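Long-range contacts in transcription factor MBP1 (PDB 4UX5), which binds DNA through this N-terminal KilA-N (APSES-type) winged helix-turn-helix domain and probably activates transcription by RNA polymerase II: residues E36-R41 with T50-A55; Y30-K35 with D107-I112; V43-N48 with I91-G96. All coordinates share one frame; numbering follows the deposited sequence.

Interaction 1 (E36-R41 with T50-A55); sequences EHVMRR and THILKA. With nucleotides of chain C.
The imidazole of His51 lies across the backbone of Val38 and Met39, with the edge of His37 turned toward one of its faces. His51 CG stands anti to the carbonyl carbon (chi1 -68°), which carries the ring from helix 49-55 to strand 36-41. His51 ND1 accepts from the backbone N of Met39 at 3.3 Å; the donor sits in the ring plane, but the bond is bent. An accepting ND1, with NE2 in a weak hydrogen bond to Lys85 O, is consistent with a neutral ring protonated at NE2. His37 makes a T-shaped pair with His51, their ring centroids 5.0 Å apart and planes 76° to each other; His37 CD2 comes within 3.8 Å of His51 CE1, toward the rim. Met39 approaches the ring edge instead, CG 3.5 Å from His51 CE1. Val38 CG1 packs on Ile52 CG1 at 4.2 Å. ND1 of His37 bonds Lys35 O, while its NE2 shares a water with Lys54 NZ, weakly on the lysine side. Lys54 NZ also donates to OP1 of DC9 of chain C at 2.7 Å, and Thr50 OG1 donates to OP1 of DG10 of chain C at 2.6 Å, so in this winged helix-turn-helix domain the short helix 49-55 grips two successive phosphates of the DNA backbone. Strand and helix run roughly antiparallel, at 151°. Strand 36-41 is the outer strand of the three-stranded sheet with 25-32 and 16-22, and also bonds through Met39 to Asn48; helix 49-55 is packed through Leu53 against helix 60-71.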
# COMPACT_ATOMS: atom_id res chain seq x y z
N GLU A 36 4.16 15.19 17.66
CA GLU A 36 3.83 15.38 16.25
C GLU A 36 5.11 15.51 15.42
O GLU A 36 6.16 15.89 15.94
CB GLU A 36 2.95 16.61 16.05
CG GLU A 36 1.74 16.69 16.97
CD GLU A 36 0.94 17.96 16.76
OE1 GLU A 36 0.36 18.13 15.67
OE2 GLU A 36 0.90 18.80 17.68
N HIS A 37 5.00 15.21 14.13
CA HIS A 37 6.16 15.28 13.25
C HIS A 37 5.76 15.40 11.79
O HIS A 37 4.67 15.00 11.39
CB HIS A 37 7.05 14.04 13.45
CG HIS A 37 6.29 12.75 13.43
ND1 HIS A 37 5.65 12.25 14.55
CD2 HIS A 37 6.07 11.85 12.44
CE1 HIS A 37 5.07 11.10 14.25
NE2 HIS A 37 5.31 10.84 12.98
N VAL A 38 6.65 15.98 10.99
CA VAL A 38 6.50 16.02 9.55
C VAL A 38 7.83 15.65 8.91
O VAL A 38 8.86 16.26 9.22
CB VAL A 38 6.05 17.41 9.04
CG1 VAL A 38 6.01 17.43 7.52
CG2 VAL A 38 4.69 17.78 9.62
N MET A 39 7.82 14.65 8.04
CA MET A 39 9.06 14.16 7.44
C MET A 39 9.27 14.69 6.03
O MET A 39 8.34 14.74 5.23
CB MET A 39 9.07 12.63 7.42
CG MET A 39 9.01 11.98 8.79
SD MET A 39 9.24 10.20 8.71
CE MET A 39 8.89 9.74 10.41
N ARG A 40 10.51 15.08 5.75
CA ARG A 40 10.91 15.47 4.40
C ARG A 40 12.06 14.57 3.95
O ARG A 40 13.06 14.45 4.66
CB ARG A 40 11.33 16.94 4.35
CG ARG A 40 11.47 17.49 2.94
CD ARG A 40 12.73 18.33 2.77
NE ARG A 40 12.61 19.66 3.37
CZ ARG A 40 13.47 20.65 3.17
NH1 ARG A 40 14.52 20.46 2.38
NH2 ARG A 40 13.29 21.83 3.75
N ARG A 41 11.92 13.94 2.79
CA ARG A 41 12.96 13.05 2.28
C ARG A 41 14.20 13.83 1.86
O ARG A 41 14.10 14.94 1.34
CB ARG A 41 12.45 12.23 1.10
CG ARG A 41 11.91 10.87 1.49
CD ARG A 41 12.07 9.90 0.34
NE ARG A 41 11.32 10.32 -0.84
CZ ARG A 41 10.11 9.87 -1.15
NH1 ARG A 41 9.51 8.98 -0.36
NH2 ARG A 41 9.49 10.30 -2.24
N THR A 50 0.46 13.19 4.56
CA THR A 50 -0.36 12.66 5.64
C THR A 50 0.04 13.30 6.97
O THR A 50 -0.81 13.58 7.81
CB THR A 50 -0.24 11.12 5.74
OG1 THR A 50 -0.45 10.54 4.45
CG2 THR A 50 -1.26 10.56 6.72
N HIS A 51 1.34 13.54 7.14
CA HIS A 51 1.84 14.23 8.32
C HIS A 51 1.35 15.67 8.37
O HIS A 51 1.07 16.21 9.44
CB HIS A 51 3.37 14.21 8.34
CG HIS A 51 3.96 12.85 8.56
ND1 HIS A 51 5.32 12.61 8.46
CD2 HIS A 51 3.39 11.66 8.86
CE1 HIS A 51 5.55 11.33 8.70
NE2 HIS A 51 4.40 10.74 8.94
N ILE A 52 1.27 16.31 7.20
CA ILE A 52 0.83 17.69 7.11
C ILE A 52 -0.64 17.82 7.50
O ILE A 52 -1.00 18.66 8.33
CB ILE A 52 1.03 18.26 5.69
CG1 ILE A 52 2.52 18.25 5.32
CG2 ILE A 52 0.46 19.66 5.58
CD1 ILE A 52 2.80 18.73 3.91
N LEU A 53 -1.49 16.98 6.92
CA LEU A 53 -2.92 17.01 7.21
C LEU A 53 -3.20 16.62 8.66
O LEU A 53 -4.20 17.04 9.23
CB LEU A 53 -3.67 16.09 6.25
CG LEU A 53 -3.66 16.53 4.79
CD1 LEU A 53 -4.41 15.54 3.92
CD2 LEU A 53 -4.23 17.93 4.64
N LYS A 54 -2.32 15.82 9.25
CA LYS A 54 -2.42 15.47 10.67
C LYS A 54 -1.99 16.64 11.54
O LYS A 54 -2.45 16.78 12.68
CB LYS A 54 -1.58 14.24 10.99
CG LYS A 54 -2.19 12.93 10.55
CD LYS A 54 -1.21 11.78 10.70
CE LYS A 54 -0.84 11.55 12.16
NZ LYS A 54 0.08 10.39 12.32
N ALA A 55 -1.09 17.46 11.01
CA ALA A 55 -0.66 18.67 11.71
C ALA A 55 -1.81 19.66 11.76
O ALA A 55 -1.98 20.39 12.74
CB ALA A 55 0.56 19.28 11.03
P DC C 9 -1.22 7.29 10.26
OP1 DC C 9 -0.12 8.20 10.68
OP2 DC C 9 -2.58 7.47 10.80
O5' DC C 9 -1.30 7.28 8.66
C5' DC C 9 -0.12 7.09 7.89
C4' DC C 9 -0.28 5.94 6.90
O4' DC C 9 -0.32 4.69 7.62
C3' DC C 9 -1.57 5.96 6.10
O3' DC C 9 -1.39 6.75 4.94
C2' DC C 9 -1.77 4.48 5.74
C1' DC C 9 -0.96 3.72 6.81
N1 DC C 9 -1.79 2.84 7.69
C2 DC C 9 -1.90 1.47 7.41
O2 DC C 9 -1.32 1.01 6.42
N3 DC C 9 -2.64 0.69 8.23
C4 DC C 9 -3.25 1.22 9.28
N4 DC C 9 -3.97 0.40 10.06
C5 DC C 9 -3.16 2.61 9.59
C6 DC C 9 -2.42 3.37 8.78
P DG C 10 -2.62 7.57 4.32
OP1 DG C 10 -2.06 8.70 3.54
OP2 DG C 10 -3.59 7.82 5.41
O5' DG C 10 -3.27 6.56 3.27
C5' DG C 10 -2.49 6.06 2.19
C4' DG C 10 -3.00 4.71 1.72
O4' DG C 10 -3.19 3.83 2.86
C3' DG C 10 -4.34 4.74 0.99
O3' DG C 10 -4.33 3.80 -0.06
C2' DG C 10 -5.33 4.33 2.08
C1' DG C 10 -4.51 3.32 2.85
N9 DG C 10 -4.95 3.14 4.23
C8 DG C 10 -5.17 4.13 5.16
N7 DG C 10 -5.56 3.67 6.31
C5 DG C 10 -5.61 2.29 6.14
C6 DG C 10 -5.98 1.27 7.04
O6 DG C 10 -6.34 1.39 8.22
N1 DG C 10 -5.89 0.01 6.46
C2 DG C 10 -5.50 -0.23 5.16
N2 DG C 10 -5.48 -1.52 4.78
N3 DG C 10 -5.16 0.72 4.30
C4 DG C 10 -5.24 1.95 4.86
O HOH W 1 3.06 9.44 11.80

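Interaction 2 (Y30-K35 with D107-I112)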
# COMPACT_ATOMS: atom_id res chain seq x y z
N TYR A 30 10.85 17.30 11.29
CA TYR A 30 10.50 18.41 12.16
C TYR A 30 9.60 17.92 13.28
O TYR A 30 8.49 17.45 13.03
CB TYR A 30 9.81 19.52 11.37
CG TYR A 30 9.33 20.68 12.22
CD1 TYR A 30 10.21 21.37 13.04
CD2 TYR A 30 8.00 21.09 12.18
CE1 TYR A 30 9.77 22.44 13.81
CE2 TYR A 30 7.56 22.15 12.95
CZ TYR A 30 8.45 22.82 13.76
OH TYR A 30 8.02 23.88 14.53
N GLN A 31 10.07 18.04 14.52
CA GLN A 31 9.29 17.59 15.67
C GLN A 31 8.73 18.77 16.45
O GLN A 31 9.37 19.81 16.57
CB GLN A 31 10.13 16.69 16.57
CG GLN A 31 10.56 15.40 15.89
CD GLN A 31 11.24 14.43 16.84
OE1 GLN A 31 11.60 14.79 17.96
NE2 GLN A 31 11.42 13.19 16.40
N PHE A 32 7.52 18.59 16.97
CA PHE A 32 6.79 19.65 17.67
C PHE A 32 5.59 19.01 18.36
O PHE A 32 4.95 18.14 17.79
CB PHE A 32 6.34 20.74 16.70
CG PHE A 32 5.43 20.25 15.61
CD1 PHE A 32 5.93 19.54 14.52
CD2 PHE A 32 4.07 20.49 15.67
CE1 PHE A 32 5.10 19.09 13.52
CE2 PHE A 32 3.22 20.03 14.67
CZ PHE A 32 3.74 19.33 13.59
N GLY A 33 5.29 19.43 19.58
CA GLY A 33 4.17 18.81 20.28
C GLY A 33 4.33 18.19 21.66
O GLY A 33 3.48 18.45 22.52
N LEU A 34 5.35 17.37 21.92
CA LEU A 34 6.49 17.11 21.04
C LEU A 34 6.39 15.75 20.32
O LEU A 34 7.39 15.19 19.88
CB LEU A 34 7.79 17.19 21.85
CG LEU A 34 9.16 17.30 21.17
CD1 LEU A 34 9.12 18.29 20.02
CD2 LEU A 34 10.22 17.71 22.19
N LYS A 35 5.18 15.23 20.20
CA LYS A 35 4.99 13.92 19.58
C LYS A 35 4.62 14.02 18.09
O LYS A 35 4.75 13.04 17.36
CB LYS A 35 3.92 13.12 20.32
CG LYS A 35 4.47 11.96 21.13
CD LYS A 35 3.37 11.06 21.66
CE LYS A 35 3.94 9.84 22.38
NZ LYS A 35 2.88 8.92 22.87
N ASP A 107 2.40 28.05 8.35
CA ASP A 107 3.13 28.81 9.36
C ASP A 107 3.66 27.93 10.48
O ASP A 107 4.80 28.11 10.93
CB ASP A 107 2.24 29.92 9.93
CG ASP A 107 1.97 31.03 8.94
OD1 ASP A 107 2.81 31.24 8.04
OD2 ASP A 107 0.93 31.71 9.06
N ARG A 108 2.85 26.99 10.95
CA ARG A 108 3.28 26.10 12.03
C ARG A 108 4.35 25.12 11.55
O ARG A 108 5.16 24.64 12.34
CB ARG A 108 2.08 25.33 12.59
CG ARG A 108 2.41 24.50 13.83
CD ARG A 108 1.20 23.73 14.32
NE ARG A 108 1.50 22.94 15.51
CZ ARG A 108 1.31 23.36 16.75
NH1 ARG A 108 0.82 24.57 16.97
NH2 ARG A 108 1.61 22.57 17.78
N LEU A 109 4.35 24.83 10.25
CA LEU A 109 5.26 23.86 9.68
C LEU A 109 6.39 24.52 8.90
O LEU A 109 7.10 23.86 8.15
CB LEU A 109 4.51 22.90 8.76
CG LEU A 109 3.31 22.15 9.34
CD1 LEU A 109 2.71 21.24 8.28
CD2 LEU A 109 3.73 21.35 10.56
N ARG A 110 6.55 25.83 9.08
CA ARG A 110 7.54 26.60 8.32
C ARG A 110 8.97 26.03 8.32
O ARG A 110 9.61 26.00 7.27
CB ARG A 110 7.57 28.05 8.82
CG ARG A 110 8.56 28.93 8.08
CD ARG A 110 8.41 30.39 8.48
NE ARG A 110 7.11 30.93 8.10
CZ ARG A 110 6.85 31.51 6.94
NH1 ARG A 110 7.80 31.63 6.03
NH2 ARG A 110 5.63 31.97 6.68
N PRO A 111 9.49 25.57 9.49
CA PRO A 111 10.87 25.09 9.47
C PRO A 111 11.15 23.90 8.54
O PRO A 111 12.26 23.80 8.03
CB PRO A 111 11.12 24.68 10.93
CG PRO A 111 10.19 25.54 11.71
CD PRO A 111 8.96 25.64 10.87
N ILE A 112 10.18 23.02 8.33
CA ILE A 112 10.42 21.84 7.49
C ILE A 112 10.41 22.21 6.01
O ILE A 112 10.95 21.48 5.17
CB ILE A 112 9.38 20.72 7.76
CG1 ILE A 112 9.87 19.38 7.20
CG2 ILE A 112 8.03 21.07 7.16
CD1 ILE A 112 11.25 18.98 7.69
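Two aromatic rings of strand 25-32, Tyr30 and Phe32, meet the turn that leads into helix 110-114 of this winged helix-turn-helix domain. The strand forms a beta hairpin with 36-41, and the chain on the other side folds through a type I turn from Asp107 to Arg110. Tyr30 CG is anti to the backbone N (chi1 176°), reaching out so that the pyrrolidine of Pro111 crosses obliquely over one ring face. Pro111 CB stands 4.2 Å from the centroid of the Tyr30 ring in a CH-pi contact displaced toward the rim, and Pro111 CG is 3.8 Å from Tyr30 CE1. At the base of the same side chain, Tyr30 CB touches Ile112 CB at 3.8 Å. Tyr30 CE2 lies 3.5 Å from Arg108 O, in the backbone of the turn. Phe32 takes the crowded first torsion, CG between the backbone N and the carbonyl carbon (chi1 60°), and its tip CZ meets Leu109 CD2 at 3.6 Å. Arg108, extended from CG to NE, crosses the Phe32 ring obliquely. Its guanidinium plane is inclined 65° to the Phe32 ring, with Phe32 CE2 near the guanidinium plane and 3.5 Å from Arg108 NE, so this is no flat stack. Further along, Arg108 NH2 forms a long, weak ion pair with Glu36. Val38 and Ala55 pack against both Phe32 and Leu109, and Ile17 against Tyr30, Pro111 and Ile112. The turn carries a salt bridge of its own: Arg110 NH2 donates to Asp107 OD1 at 3.2 Å, nearly along the carboxylate C-O axis.

Interaction 3 (V43-N48 with I91-G96); sequences VDDWIN and IPLEAG
Ile47 and Ile91 form an antiparallel, hydrogen-bonded pair, joining strand 47-48 to the antiparallel sheet with 88-91 and 77-79. Ile47 N donates to Ile91 O at 2.8 Å, nearly along the C=O axis, and Ile91 N returns a bond to Ile47 O at 3.0 Å; both are close to straight. Just before the pair, the Trp46 indole lies alongside Pro92, pointing the same way. Pro92 CA stands 3.7 Å from the centroid of the Trp46 five-membered ring, almost on its normal, a CH-pi contact, while Pro92 CD rests 3.8 Å from Trp46 CE2. Asp44 OD2 lies over the opposite face of the indole, offset toward its rim. On the other side of the strand, Ile47 CG2 touches Gly96 CA at 3.8 Å; a CB on Gly96 would run into that methyl group. Leu93 CB packs against Asp45 O at 3.2 Å. In the next shell an Asx turn holds the approach to Trp46: Asp44 OD1 accepts from the backbone N of Trp46 at 3.2 Å, the donor lying well above the carboxylate plane, and also pairs with Arg41. A water bridges Asp44 O to Leu93 N, the first residue of helix 93-102. At the far end, Asn48 occupies the N-cap of helix 49-55, its OD1 bonded to His51 N, while its ND2 reaches Gln87 O. Ile112 and Phe113 of helix 110-114 pack on Ile47. The two Ile47-Ile91 bonds satisfy all four backbone polar groups of the pair, and Pro92, at the N-cap, gives its carbonyl O to Gly96 N as the helix begins.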
# COMPACT_ATOMS: atom_id res chain seq x y z
N VAL A 43 16.56 12.73 -0.34
CA VAL A 43 17.00 12.42 -1.69
C VAL A 43 16.24 13.20 -2.77
O VAL A 43 16.77 13.45 -3.85
CB VAL A 43 16.89 10.90 -1.98
CG1 VAL A 43 15.44 10.48 -2.16
CG2 VAL A 43 17.72 10.53 -3.20
N ASP A 44 15.00 13.60 -2.48
CA ASP A 44 14.20 14.30 -3.48
C ASP A 44 13.34 15.41 -2.88
O ASP A 44 12.53 16.02 -3.58
CB ASP A 44 13.32 13.32 -4.25
CG ASP A 44 12.47 12.45 -3.33
OD1 ASP A 44 12.47 12.70 -2.10
OD2 ASP A 44 11.81 11.52 -3.83
N ASP A 45 13.50 15.64 -1.58
CA ASP A 45 12.75 16.67 -0.86
C ASP A 45 11.24 16.46 -0.91
O ASP A 45 10.47 17.38 -0.67
CB ASP A 45 13.08 18.06 -1.39
CG ASP A 45 14.36 18.62 -0.81
OD1 ASP A 45 14.81 18.10 0.24
OD2 ASP A 45 14.91 19.58 -1.39
N TRP A 46 10.81 15.24 -1.22
CA TRP A 46 9.39 14.93 -1.13
C TRP A 46 8.97 14.91 0.33
O TRP A 46 9.74 14.51 1.20
CB TRP A 46 9.06 13.60 -1.81
CG TRP A 46 8.96 13.70 -3.30
CD1 TRP A 46 9.65 14.55 -4.12
CD2 TRP A 46 8.10 12.93 -4.15
NE1 TRP A 46 9.28 14.34 -5.43
CE2 TRP A 46 8.33 13.35 -5.47
CE3 TRP A 46 7.17 11.92 -3.92
CZ2 TRP A 46 7.65 12.80 -6.56
CZ3 TRP A 46 6.50 11.37 -4.99
CH2 TRP A 46 6.74 11.81 -6.30
N ILE A 47 7.74 15.34 0.60
CA ILE A 47 7.28 15.51 1.97
C ILE A 47 6.01 14.69 2.22
O ILE A 47 5.24 14.42 1.30
CB ILE A 47 7.03 17.00 2.28
CG1 ILE A 47 6.92 17.23 3.79
CG2 ILE A 47 5.80 17.52 1.54
CD1 ILE A 47 7.14 18.67 4.20
N ASN A 48 5.82 14.28 3.47
CA ASN A 48 4.68 13.44 3.84
C ASN A 48 3.40 14.26 3.99
O ASN A 48 3.23 14.99 4.97
CB ASN A 48 4.99 12.69 5.14
CG ASN A 48 4.07 11.51 5.37
OD1 ASN A 48 2.86 11.59 5.17
ND2 ASN A 48 4.64 10.39 5.81
N ILE A 91 4.48 13.53 -1.49
CA ILE A 91 4.37 14.42 -2.65
C ILE A 91 5.58 15.35 -2.72
O ILE A 91 6.25 15.56 -1.71
CB ILE A 91 3.07 15.26 -2.60
CG1 ILE A 91 3.01 16.08 -1.31
CG2 ILE A 91 1.85 14.37 -2.74
CD1 ILE A 91 1.75 16.91 -1.18
N PRO A 92 5.87 15.89 -3.92
CA PRO A 92 6.97 16.87 -4.05
C PRO A 92 6.80 18.07 -3.13
O PRO A 92 5.68 18.40 -2.73
CB PRO A 92 6.88 17.29 -5.53
CG PRO A 92 5.54 16.80 -6.01
CD PRO A 92 5.27 15.58 -5.22
N LEU A 93 7.92 18.71 -2.79
CA LEU A 93 7.94 19.75 -1.76
C LEU A 93 7.04 20.94 -2.07
O LEU A 93 6.37 21.47 -1.19
CB LEU A 93 9.38 20.23 -1.53
CG LEU A 93 9.58 21.19 -0.36
CD1 LEU A 93 9.08 20.57 0.93
CD2 LEU A 93 11.04 21.59 -0.23
N GLU A 94 7.03 21.37 -3.33
CA GLU A 94 6.22 22.51 -3.74
C GLU A 94 4.73 22.19 -3.65
O GLU A 94 3.91 23.07 -3.39
CB GLU A 94 6.58 22.97 -5.16
CG GLU A 94 6.23 21.97 -6.26
CD GLU A 94 7.34 20.97 -6.53
OE1 GLU A 94 8.27 20.86 -5.69
OE2 GLU A 94 7.29 20.30 -7.58
N ALA A 95 4.39 20.93 -3.86
CA ALA A 95 3.02 20.47 -3.72
C ALA A 95 2.66 20.41 -2.24
O ALA A 95 1.52 20.66 -1.86
CB ALA A 95 2.83 19.12 -4.38
N GLY A 96 3.65 20.07 -1.42
CA GLY A 96 3.47 20.04 0.02
C GLY A 96 3.27 21.44 0.58
O GLY A 96 2.42 21.65 1.45
O HOH W 2 10.45 17.73 -4.02

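Interaction 1 is the one at the DNA, through Thr50 and Lys54; the nearest atoms of interactions 2 and 3 lie about 7 Å and 6 Å from the nucleic acid. Strand 36-41 joins all three. Toward interaction 2 (centres about 8 Å apart), Val38 O lies 3.1 Å from Tyr30 N and Arg40 NH2 2.8 Å from Ile112 O, both hydrogen bonds. Toward interaction 3 (about 11 Å), Arg41 N is 2.8 Å from Trp46 O, and Met39 O 3.1 Å from Asn48 N. Interactions 2 and 3, about 16 Å apart by centres, meet where Ile112 CG2 touches Ile47 CD1 at 3.9 Å. Along the chain, 30-35 with 107-112 encloses the other two.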